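Local structure of halogenase (Chondromyces crocatus, 3E1T) at residues H160-V165 / M338-C343; R29-L34 / A329-L334; F81-E86 / D217-Y222. The protein is an FAD-dependent halogenase that probably chlorinates an intermediate or precursor of the myxobacterial natural product chondrochloren. All blocks are in the same frame, centred on the assembly; numbering follows the deposited sequence.

Contact 1: H160-V165 / M338-C343; sequences HARFIV and MSEQRC
Arg162 meets Glu340 OE2 with the NE/NH2 edge of its guanidinium, and the two residues form a salt bridge. The pair joins the FAD-binding part of the fold, where strand 163-166 is one of five parallel strands, to the first turn of helix 340-368. The backbone changes direction at Arg162, leaving strand 156-161 of a mixed sheet for strand 163-166.

Arg162 grips one oxygen side-on. NE lies 3.3 Å from Glu340 OE2 and NH2 lies 3.2 Å from that same OE2. Both bonds are moderately bent. The two flat groups are nearly coplanar, 25° apart. The Arg162 chain is extended from CG to NE, with CG anti to the backbone N (chi1 -170°), and this carries the guanidinium out to the helix. Arg143 makes a further salt bridge to OE2 and also bonds the carbonyl of Arg162. Two arginines therefore share this carboxylate, which would probably favour its charged form.

Phe163 is buried and also touches this oxygen, with CE1 3.4 Å from Glu340 OE2. Arg162 CG rests over one face of the Phe163 ring.

Ser339 is the N-cap of the helix. Its OG accepts from Arg342 N at 3.2 Å, in a nearly straight bond of 166°.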
loop_
_atom_site.group_PDB
_atom_site.type_symbol
_atom_site.label_atom_id
_atom_site.label_comp_id
_atom_site.label_asym_id
_atom_site.label_seq_id
_atom_site.Cartn_x
_atom_site.Cartn_y
_atom_site.Cartn_z
ATOM N N HIS A 160 -15.148 -11.754 22.186
ATOM C CA HIS A 160 -15.243 -10.392 22.714
ATOM C C HIS A 160 -13.877 -9.855 23.109
ATOM O O HIS A 160 -12.989 -10.625 23.443
ATOM C CB HIS A 160 -16.193 -10.331 23.920
ATOM C CG HIS A 160 -17.509 -11.011 23.696
ATOM N ND1 HIS A 160 -18.117 -11.788 24.660
ATOM C CD2 HIS A 160 -18.331 -11.039 22.618
ATOM C CE1 HIS A 160 -19.256 -12.262 24.186
ATOM N NE2 HIS A 160 -19.406 -11.827 22.948
ATOM N N ALA A 161 -13.719 -8.530 23.068
ATOM C CA ALA A 161 -12.458 -7.879 23.409
ATOM C C ALA A 161 -12.677 -6.406 23.663
ATOM O O ALA A 161 -13.707 -5.856 23.279
ATOM C CB ALA A 161 -11.432 -8.074 22.290
ATOM N N ARG A 162 -11.710 -5.763 24.307
ATOM C CA ARG A 162 -11.766 -4.317 24.506
ATOM C C ARG A 162 -11.560 -3.535 23.182
ATOM O O ARG A 162 -12.103 -2.436 23.012
ATOM C CB ARG A 162 -10.749 -3.885 25.572
ATOM C CG ARG A 162 -10.898 -2.427 26.015
ATOM C CD ARG A 162 -9.821 -2.002 26.997
ATOM N NE ARG A 162 -9.669 -0.545 27.037
ATOM C CZ ARG A 162 -8.844 0.117 27.847
ATOM N NH1 ARG A 162 -8.084 -0.530 28.724
ATOM N NH2 ARG A 162 -8.779 1.442 27.788
ATOM N N PHE A 163 -10.785 -4.110 22.262
ATOM C CA PHE A 163 -10.466 -3.474 20.982
ATOM C C PHE A 163 -10.649 -4.438 19.832
ATOM O O PHE A 163 -10.219 -5.582 19.911
ATOM C CB PHE A 163 -9.026 -2.985 20.961
ATOM C CG PHE A 163 -8.704 -1.989 22.021
ATOM C CD1 PHE A 163 -9.119 -0.677 21.906
ATOM C CD2 PHE A 163 -7.959 -2.366 23.129
ATOM C CE1 PHE A 163 -8.804 0.252 22.896
ATOM C CE2 PHE A 163 -7.636 -1.445 24.114
ATOM C CZ PHE A 163 -8.060 -0.133 23.998
ATOM N N ILE A 164 -11.293 -3.964 18.767
ATOM C CA ILE A 164 -11.469 -4.735 17.534
ATOM C C ILE A 164 -10.809 -3.933 16.409
ATOM O O ILE A 164 -11.078 -2.742 16.276
ATOM C CB ILE A 164 -12.970 -4.941 17.170
ATOM C CG1 ILE A 164 -13.804 -5.364 18.393
ATOM C CG2 ILE A 164 -13.123 -5.942 15.999
ATOM C CD1 ILE A 164 -13.476 -6.733 18.951
ATOM N N VAL A 165 -9.934 -4.571 15.632
ATOM C CA VAL A 165 -9.273 -3.890 14.510
ATOM C C VAL A 165 -9.488 -4.601 13.171
ATOM O O VAL A 165 -9.220 -5.791 13.051
ATOM C CB VAL A 165 -7.763 -3.689 14.752
ATOM C CG1 VAL A 165 -7.106 -3.048 13.517
ATOM C CG2 VAL A 165 -7.525 -2.811 16.007
ATOM N N MET A 338 -2.733 7.625 29.579
ATOM C CA MET A 338 -3.405 8.504 28.607
ATOM C C MET A 338 -4.912 8.234 28.540
ATOM O O MET A 338 -5.526 7.883 29.549
ATOM C CB MET A 338 -2.749 8.419 27.220
ATOM C CG MET A 338 -1.260 8.131 27.251
ATOM S SD MET A 338 -0.351 8.983 25.964
ATOM C CE MET A 338 -0.174 10.585 26.753
ATOM N N SER A 339 -5.504 8.425 27.365
ATOM C CA SER A 339 -6.909 8.095 27.130
ATOM C C SER A 339 -7.054 7.501 25.737
ATOM O O SER A 339 -6.183 7.698 24.879
ATOM C CB SER A 339 -7.784 9.338 27.252
ATOM O OG SER A 339 -7.478 10.272 26.233
ATOM N N GLU A 340 -8.147 6.776 25.513
ATOM C CA GLU A 340 -8.426 6.226 24.190
ATOM C C GLU A 340 -8.466 7.320 23.113
ATOM O O GLU A 340 -7.887 7.154 22.035
ATOM C CB GLU A 340 -9.701 5.386 24.200
ATOM C CG GLU A 340 -9.490 4.003 24.809
ATOM C CD GLU A 340 -10.658 3.056 24.592
ATOM O OE1 GLU A 340 -11.610 3.414 23.860
ATOM O OE2 GLU A 340 -10.617 1.943 25.160
ATOM N N GLN A 341 -9.099 8.447 23.426
ATOM C CA GLN A 341 -9.190 9.544 22.473
ATOM C C GLN A 341 -7.823 10.105 22.081
ATOM O O GLN A 341 -7.554 10.263 20.895
ATOM C CB GLN A 341 -10.110 10.658 22.965
ATOM C CG GLN A 341 -10.472 11.639 21.866
ATOM C CD GLN A 341 -11.790 12.325 22.108
ATOM O OE1 GLN A 341 -11.861 13.312 22.839
ATOM N NE2 GLN A 341 -12.850 11.812 21.484
ATOM N N ARG A 342 -6.966 10.396 23.065
ATOM C CA ARG A 342 -5.634 10.939 22.779
ATOM C C ARG A 342 -4.805 9.989 21.920
ATOM O O ARG A 342 -4.154 10.422 20.968
ATOM C CB ARG A 342 -4.868 11.319 24.058
ATOM C CG ARG A 342 -3.454 11.829 23.779
ATOM C CD ARG A 342 -2.823 12.592 24.943
ATOM N NE ARG A 342 -1.789 13.513 24.461
ATOM C CZ ARG A 342 -0.914 14.167 25.227
ATOM N NH1 ARG A 342 -0.918 14.024 26.553
ATOM N NH2 ARG A 342 -0.021 14.971 24.658
ATOM N N CYS A 343 -4.854 8.700 22.242
ATOM C CA CYS A 343 -4.041 7.707 21.547
ATOM C C CYS A 343 -4.526 7.366 20.126
ATOM O O CYS A 343 -3.710 7.201 19.212
ATOM C CB CYS A 343 -3.887 6.450 22.404
ATOM S SG CYS A 343 -2.714 6.698 23.761
#

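Contact 2: R29-L34 / A329-L334; sequences RGHRVL and AINTCL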
loop_
_atom_site.group_PDB
_atom_site.type_symbol
_atom_site.label_atom_id
_atom_site.label_comp_id
_atom_site.label_asym_id
_atom_site.label_seq_id
_atom_site.Cartn_x
_atom_site.Cartn_y
_atom_site.Cartn_z
ATOM N N ARG A 29 3.743 -7.193 24.265
ATOM C CA ARG A 29 3.612 -6.390 25.477
ATOM C C ARG A 29 2.903 -7.212 26.566
ATOM O O ARG A 29 2.722 -6.749 27.697
ATOM C CB ARG A 29 2.839 -5.107 25.152
ATOM C CG ARG A 29 3.237 -3.818 25.911
ATOM C CD ARG A 29 4.693 -3.748 26.388
ATOM N NE ARG A 29 5.360 -2.461 26.124
ATOM C CZ ARG A 29 4.979 -1.265 26.580
ATOM N NH1 ARG A 29 3.885 -1.118 27.324
ATOM N NH2 ARG A 29 5.697 -0.190 26.270
ATOM N N GLY A 30 2.518 -8.438 26.215
ATOM C CA GLY A 30 1.923 -9.369 27.164
ATOM C C GLY A 30 0.420 -9.228 27.302
ATOM O O GLY A 30 -0.103 -9.219 28.415
ATOM N N HIS A 31 -0.272 -9.118 26.168
ATOM C CA HIS A 31 -1.721 -8.991 26.159
ATOM C C HIS A 31 -2.346 -10.158 25.419
ATOM O O HIS A 31 -1.665 -10.841 24.651
ATOM C CB HIS A 31 -2.141 -7.663 25.525
ATOM C CG HIS A 31 -1.644 -6.455 26.257
ATOM N ND1 HIS A 31 -0.749 -5.567 25.699
ATOM C CD2 HIS A 31 -1.918 -5.982 27.496
ATOM C CE1 HIS A 31 -0.497 -4.597 26.561
ATOM N NE2 HIS A 31 -1.195 -4.824 27.659
ATOM N N ARG A 32 -3.637 -10.396 25.664
ATOM C CA ARG A 32 -4.367 -11.487 25.013
ATOM C C ARG A 32 -4.897 -11.021 23.656
ATOM O O ARG A 32 -5.786 -10.176 23.590
ATOM C CB ARG A 32 -5.546 -11.973 25.884
ATOM C CG ARG A 32 -5.226 -12.129 27.378
ATOM C CD ARG A 32 -6.419 -12.631 28.208
ATOM N NE ARG A 32 -7.614 -11.764 28.220
ATOM C CZ ARG A 32 -7.709 -10.561 28.794
ATOM N NH1 ARG A 32 -6.665 -9.999 29.400
ATOM N NH2 ARG A 32 -8.859 -9.897 28.745
ATOM N N VAL A 33 -4.346 -11.562 22.576
ATOM C CA VAL A 33 -4.871 -11.229 21.251
ATOM C C VAL A 33 -5.254 -12.453 20.428
ATOM O O VAL A 33 -4.544 -13.460 20.411
ATOM C CB VAL A 33 -4.012 -10.141 20.460
ATOM C CG1 VAL A 33 -2.701 -9.805 21.155
ATOM C CG2 VAL A 33 -3.822 -10.504 18.966
ATOM N N LEU A 34 -6.417 -12.342 19.793
ATOM C CA LEU A 34 -6.917 -13.292 18.819
ATOM C C LEU A 34 -6.787 -12.639 17.440
ATOM O O LEU A 34 -7.051 -11.447 17.284
ATOM C CB LEU A 34 -8.401 -13.553 19.085
ATOM C CG LEU A 34 -9.171 -14.818 18.686
ATOM C CD1 LEU A 34 -10.567 -14.431 18.228
ATOM C CD2 LEU A 34 -8.495 -15.702 17.651
ATOM N N ALA A 329 -1.336 2.656 20.410
ATOM C CA ALA A 329 -2.548 3.153 21.057
ATOM C C ALA A 329 -3.081 2.083 22.009
ATOM O O ALA A 329 -3.372 2.378 23.174
ATOM C CB ALA A 329 -3.605 3.559 20.030
ATOM N N ILE A 330 -3.157 0.847 21.514
ATOM C CA ILE A 330 -3.663 -0.286 22.284
ATOM C C ILE A 330 -2.771 -0.646 23.490
ATOM O O ILE A 330 -3.287 -0.863 24.584
ATOM C CB ILE A 330 -3.887 -1.523 21.393
ATOM C CG1 ILE A 330 -5.024 -1.259 20.401
ATOM C CG2 ILE A 330 -4.205 -2.760 22.245
ATOM C CD1 ILE A 330 -5.189 -2.329 19.350
ATOM N N ASN A 331 -1.453 -0.697 23.284
ATOM C CA ASN A 331 -0.496 -0.994 24.364
ATOM C C ASN A 331 -0.454 0.093 25.435
ATOM O O ASN A 331 -0.183 -0.195 26.603
ATOM C CB ASN A 331 0.917 -1.236 23.815
ATOM C CG ASN A 331 1.051 -2.563 23.096
ATOM O OD1 ASN A 331 0.253 -3.490 23.305
ATOM N ND2 ASN A 331 2.076 -2.672 22.246
ATOM N N THR A 332 -0.739 1.333 25.041
ATOM C CA THR A 332 -0.740 2.466 25.968
ATOM C C THR A 332 -2.044 2.571 26.771
ATOM O O THR A 332 -2.037 2.984 27.928
ATOM C CB THR A 332 -0.454 3.794 25.234
ATOM O OG1 THR A 332 0.782 3.687 24.516
ATOM C CG2 THR A 332 -0.347 4.949 26.210
ATOM N N CYS A 333 -3.156 2.191 26.151
ATOM C CA CYS A 333 -4.463 2.207 26.808
ATOM C C CYS A 333 -4.667 0.993 27.721
ATOM O O CYS A 333 -5.278 1.105 28.782
ATOM C CB CYS A 333 -5.582 2.293 25.768
ATOM S SG CYS A 333 -5.653 3.899 24.935
ATOM N N LEU A 334 -4.151 -0.160 27.304
ATOM C CA LEU A 334 -4.217 -1.370 28.118
ATOM C C LEU A 334 -3.301 -1.295 29.341
ATOM O O LEU A 334 -3.348 -2.167 30.215
ATOM C CB LEU A 334 -3.885 -2.604 27.287
ATOM C CG LEU A 334 -4.900 -3.051 26.238
ATOM C CD1 LEU A 334 -4.343 -4.238 25.486
ATOM C CD2 LEU A 334 -6.252 -3.387 26.856
#
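His31, Asn331 and Leu334 bury the most surface here. The His31 ring meets both residues of the other segment, one at its edge and one over a face. Leu334 CD1 sits over the centre of that face, 3.6 Å from the ring centroid and 12° off the normal. This is a CH-pi contact. Leu334 CB adds to it, 3.5 Å from His31 NE2.

At the ring edge, His31 ND1 is 3.3 Å from Asn331 OD1. The N-H angle is only 122°, so this hydrogen bond is weak. ND1 also bonds the carbonyl of Val26 in helix 17-27, so the hydrogen is probably directed mainly at Val26 O and only weakly at Asn331 OD1.

The contact lies at the beta-alpha-beta unit of strand 10-13, helix 17-27 and strand 33-36, consistent with a Rossmann-type FAD-binding fold. Helix 17-27 leads through Gly30, which has positive phi, into strand 33-36 of the parallel sheet. The end of helix 315-333 packs against this connection.

Asn331 has its CG anti to the carbonyl carbon (chi1 -73°), which brings the amide over to the 29-34 segment. Its ND2 is held by the carbonyls of Phe25 and Leu500, which helps to fix the rotation of the amide. The aliphatic part of Arg29 packs on this group, with Arg29 CB 3.7 Å from Asn331 CG. Farther out the Arg29 chain is kinked, and its NE forms a salt bridge with Asp498 near the C terminus.

Contact 3: F81-E86 / D217-Y222; sequences FRWGKE and DGWFWY
The two backbones stay well apart, with the CA atoms of Trp83 and Trp219, the nearest pair, 8.9 Å from each other. Both segments belong to the large mixed sheet of this flavoprotein. Strands 75-82 and 218-224 flank strand 210-215 within it, and Trp83 lies just past the end of the first. The gap is bridged by two buried indoles.

They form a T-shaped, edge-to-face pair. The edge of the six-membered ring of Trp83 points at the face of the five-membered ring of Trp219. The centroids are 4.9 Å apart and the planes meet at 64°. Trp83 CZ3 makes the closest approach, 3.6 Å from Trp219 CG. Trp83 CH2 is next to it, 3.8 Å from Trp219 CD1.

With chi1 at 64° the Trp219 indole is set so that one face receives the Trp83 edge. Each ring is also fixed by its own N-H. Trp83 NE1 bonds the carbonyl of Phe365, whose ring stacks on Trp83, and Trp219 NE1 bonds the hydroxyl of Tyr366. Helix 340-368 thus holds both tryptophans.

Trp219 approaches the bound FAD to about 7 Å, measured from its side chain. Trp221, two residues on, touches the cofactor and belongs to its pocket.

Beyond Trp83 the chain turns, and Arg82 spans the turn. Arg82 NH2 donates to Glu86 O at 3.1 Å, from above the carbonyl plane.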
loop_
_atom_site.group_PDB
_atom_site.type_symbol
_atom_site.label_atom_id
_atom_site.label_comp_id
_atom_site.label_asym_id
_atom_site.label_seq_id
_atom_site.Cartn_x
_atom_site.Cartn_y
_atom_site.Cartn_z
ATOM N N PHE A 81 13.140 3.851 -13.596
ATOM C CA PHE A 81 11.940 4.412 -14.207
ATOM C C PHE A 81 12.170 4.823 -15.642
ATOM O O PHE A 81 13.158 5.493 -15.955
ATOM C CB PHE A 81 11.466 5.641 -13.439
ATOM C CG PHE A 81 10.704 5.323 -12.191
ATOM C CD1 PHE A 81 11.351 5.262 -10.969
ATOM C CD2 PHE A 81 9.334 5.100 -12.237
ATOM C CE1 PHE A 81 10.637 4.967 -9.800
ATOM C CE2 PHE A 81 8.612 4.803 -11.078
ATOM C CZ PHE A 81 9.264 4.735 -9.864
ATOM N N ARG A 82 11.254 4.403 -16.510
ATOM C CA ARG A 82 11.069 5.045 -17.800
ATOM C C ARG A 82 9.810 5.914 -17.681
ATOM O O ARG A 82 8.673 5.434 -17.788
ATOM C CB ARG A 82 11.021 4.001 -18.930
ATOM C CG ARG A 82 10.072 4.279 -20.073
ATOM C CD ARG A 82 10.588 5.275 -21.075
ATOM N NE ARG A 82 10.466 6.663 -20.639
ATOM C CZ ARG A 82 9.367 7.408 -20.734
ATOM N NH1 ARG A 82 8.240 6.901 -21.216
ATOM N NH2 ARG A 82 9.395 8.667 -20.323
ATOM N N TRP A 83 10.037 7.202 -17.437
ATOM C CA TRP A 83 9.008 8.081 -16.911
ATOM C C TRP A 83 9.498 9.514 -16.969
ATOM O O TRP A 83 10.629 9.802 -16.584
ATOM C CB TRP A 83 8.762 7.717 -15.445
ATOM C CG TRP A 83 7.446 8.151 -14.840
ATOM C CD1 TRP A 83 7.043 9.420 -14.552
ATOM C CD2 TRP A 83 6.397 7.285 -14.394
ATOM N NE1 TRP A 83 5.786 9.403 -13.980
ATOM C CE2 TRP A 83 5.371 8.104 -13.869
ATOM C CE3 TRP A 83 6.222 5.896 -14.394
ATOM C CZ2 TRP A 83 4.187 7.576 -13.344
ATOM C CZ3 TRP A 83 5.039 5.372 -13.878
ATOM C CH2 TRP A 83 4.041 6.212 -13.358
ATOM N N GLY A 84 8.631 10.408 -17.430
ATOM C CA GLY A 84 8.939 11.830 -17.493
ATOM C C GLY A 84 9.183 12.319 -18.907
ATOM O O GLY A 84 8.588 11.818 -19.870
ATOM N N LYS A 85 10.081 13.297 -19.012
ATOM C CA LYS A 85 10.421 13.956 -20.269
ATOM C C LYS A 85 11.289 13.085 -21.186
ATOM O O LYS A 85 10.967 12.909 -22.361
ATOM C CB LYS A 85 11.133 15.280 -19.967
ATOM C CG LYS A 85 10.778 16.413 -20.909
ATOM C CD LYS A 85 11.574 17.677 -20.597
ATOM C CE LYS A 85 13.090 17.446 -20.689
ATOM N NZ LYS A 85 13.540 16.880 -22.004
ATOM N N GLU A 86 12.377 12.536 -20.643
ATOM C CA GLU A 86 13.358 11.777 -21.433
ATOM C C GLU A 86 12.920 10.322 -21.654
ATOM O O GLU A 86 12.277 9.734 -20.783
ATOM C CB GLU A 86 14.731 11.819 -20.745
ATOM C CG GLU A 86 15.928 11.637 -21.684
ATOM C CD GLU A 86 17.230 11.281 -20.962
ATOM O OE1 GLU A 86 18.141 10.727 -21.624
ATOM O OE2 GLU A 86 17.350 11.548 -19.742
ATOM N N ASP A 217 -0.824 4.073 -22.846
ATOM C CA ASP A 217 -2.100 3.803 -22.163
ATOM C C ASP A 217 -1.961 3.620 -20.638
ATOM O O ASP A 217 -2.923 3.234 -19.960
ATOM C CB ASP A 217 -2.799 2.591 -22.794
ATOM C CG ASP A 217 -3.501 2.927 -24.113
ATOM O OD1 ASP A 217 -3.482 4.094 -24.544
ATOM O OD2 ASP A 217 -4.102 2.016 -24.707
ATOM N N GLY A 218 -0.784 3.909 -20.100
ATOM C CA GLY A 218 -0.550 3.745 -18.661
ATOM C C GLY A 218 0.879 3.407 -18.358
ATOM O O GLY A 218 1.791 3.967 -18.964
ATOM N N TRP A 219 1.089 2.492 -17.419
ATOM C CA TRP A 219 2.442 2.099 -17.052
ATOM C C TRP A 219 2.518 0.664 -16.560
ATOM O O TRP A 219 1.517 0.092 -16.136
ATOM C CB TRP A 219 3.066 3.074 -16.028
ATOM C CG TRP A 219 2.367 3.129 -14.688
ATOM C CD1 TRP A 219 1.267 3.870 -14.370
ATOM C CD2 TRP A 219 2.746 2.438 -13.486
ATOM N NE1 TRP A 219 0.927 3.674 -13.047
ATOM C CE2 TRP A 219 1.813 2.797 -12.485
ATOM C CE3 TRP A 219 3.765 1.536 -13.167
ATOM C CZ2 TRP A 219 1.869 2.283 -11.185
ATOM C CZ3 TRP A 219 3.830 1.029 -11.870
ATOM C CH2 TRP A 219 2.885 1.406 -10.893
ATOM N N PHE A 220 3.716 0.093 -16.640
ATOM C CA PHE A 220 3.977 -1.278 -16.219
ATOM C C PHE A 220 4.847 -1.304 -14.974
ATOM O O PHE A 220 5.728 -0.454 -14.808
ATOM C CB PHE A 220 4.728 -2.029 -17.325
ATOM C CG PHE A 220 3.851 -2.769 -18.275
ATOM C CD1 PHE A 220 3.401 -4.051 -17.968
ATOM C CD2 PHE A 220 3.510 -2.209 -19.500
ATOM C CE1 PHE A 220 2.591 -4.757 -18.857
ATOM C CE2 PHE A 220 2.704 -2.892 -20.402
ATOM C CZ PHE A 220 2.245 -4.176 -20.090
ATOM N N TRP A 221 4.607 -2.271 -14.098
ATOM C CA TRP A 221 5.632 -2.675 -13.140
ATOM C C TRP A 221 6.244 -4.002 -13.569
ATOM O O TRP A 221 5.607 -4.790 -14.280
ATOM C CB TRP A 221 5.107 -2.742 -11.699
ATOM C CG TRP A 221 4.286 -3.969 -11.351
ATOM C CD1 TRP A 221 4.754 -5.227 -11.093
ATOM C CD2 TRP A 221 2.859 -4.030 -11.172
ATOM N NE1 TRP A 221 3.708 -6.079 -10.796
ATOM C CE2 TRP A 221 2.537 -5.366 -10.825
ATOM C CE3 TRP A 221 1.820 -3.091 -11.292
ATOM C CZ2 TRP A 221 1.224 -5.784 -10.586
ATOM C CZ3 TRP A 221 0.512 -3.503 -11.040
ATOM C CH2 TRP A 221 0.224 -4.848 -10.700
ATOM N N TYR A 222 7.477 -4.237 -13.127
ATOM C CA TYR A 222 8.276 -5.408 -13.517
ATOM C C TYR A 222 9.143 -5.729 -12.311
ATOM O O TYR A 222 10.157 -5.080 -12.080
ATOM C CB TYR A 222 9.157 -5.080 -14.729
ATOM C CG TYR A 222 9.911 -6.264 -15.340
ATOM C CD1 TYR A 222 9.351 -7.002 -16.379
ATOM C CD2 TYR A 222 11.193 -6.618 -14.904
ATOM C CE1 TYR A 222 10.031 -8.076 -16.962
ATOM C CE2 TYR A 222 11.901 -7.707 -15.495
ATOM C CZ TYR A 222 11.305 -8.425 -16.516
ATOM O OH TYR A 222 11.955 -9.490 -17.123
#

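From the N terminus, the 29-34 segment comes first and the 81-86 segment follows. Contact 1 then opens at 160-165, and contact 3 closes at 217-222. The loop of contact 2 closes at 329-334, so contact 3 is nested inside it. Contact 1 closes last, at 338-343, and crosses both others. Contacts 1 and 2 are neighbours, with centres about 9 Å apart. They tie the successive helices 315-333 and 340-368 to the same parallel sheet, and Phe163 CE2 meets Leu334 CD2 at 3.6 Å. Contact 3 lies in the large mixed sheet, on the opposite side of the chain's centre, its own centre about 43 Å from that of contact 1.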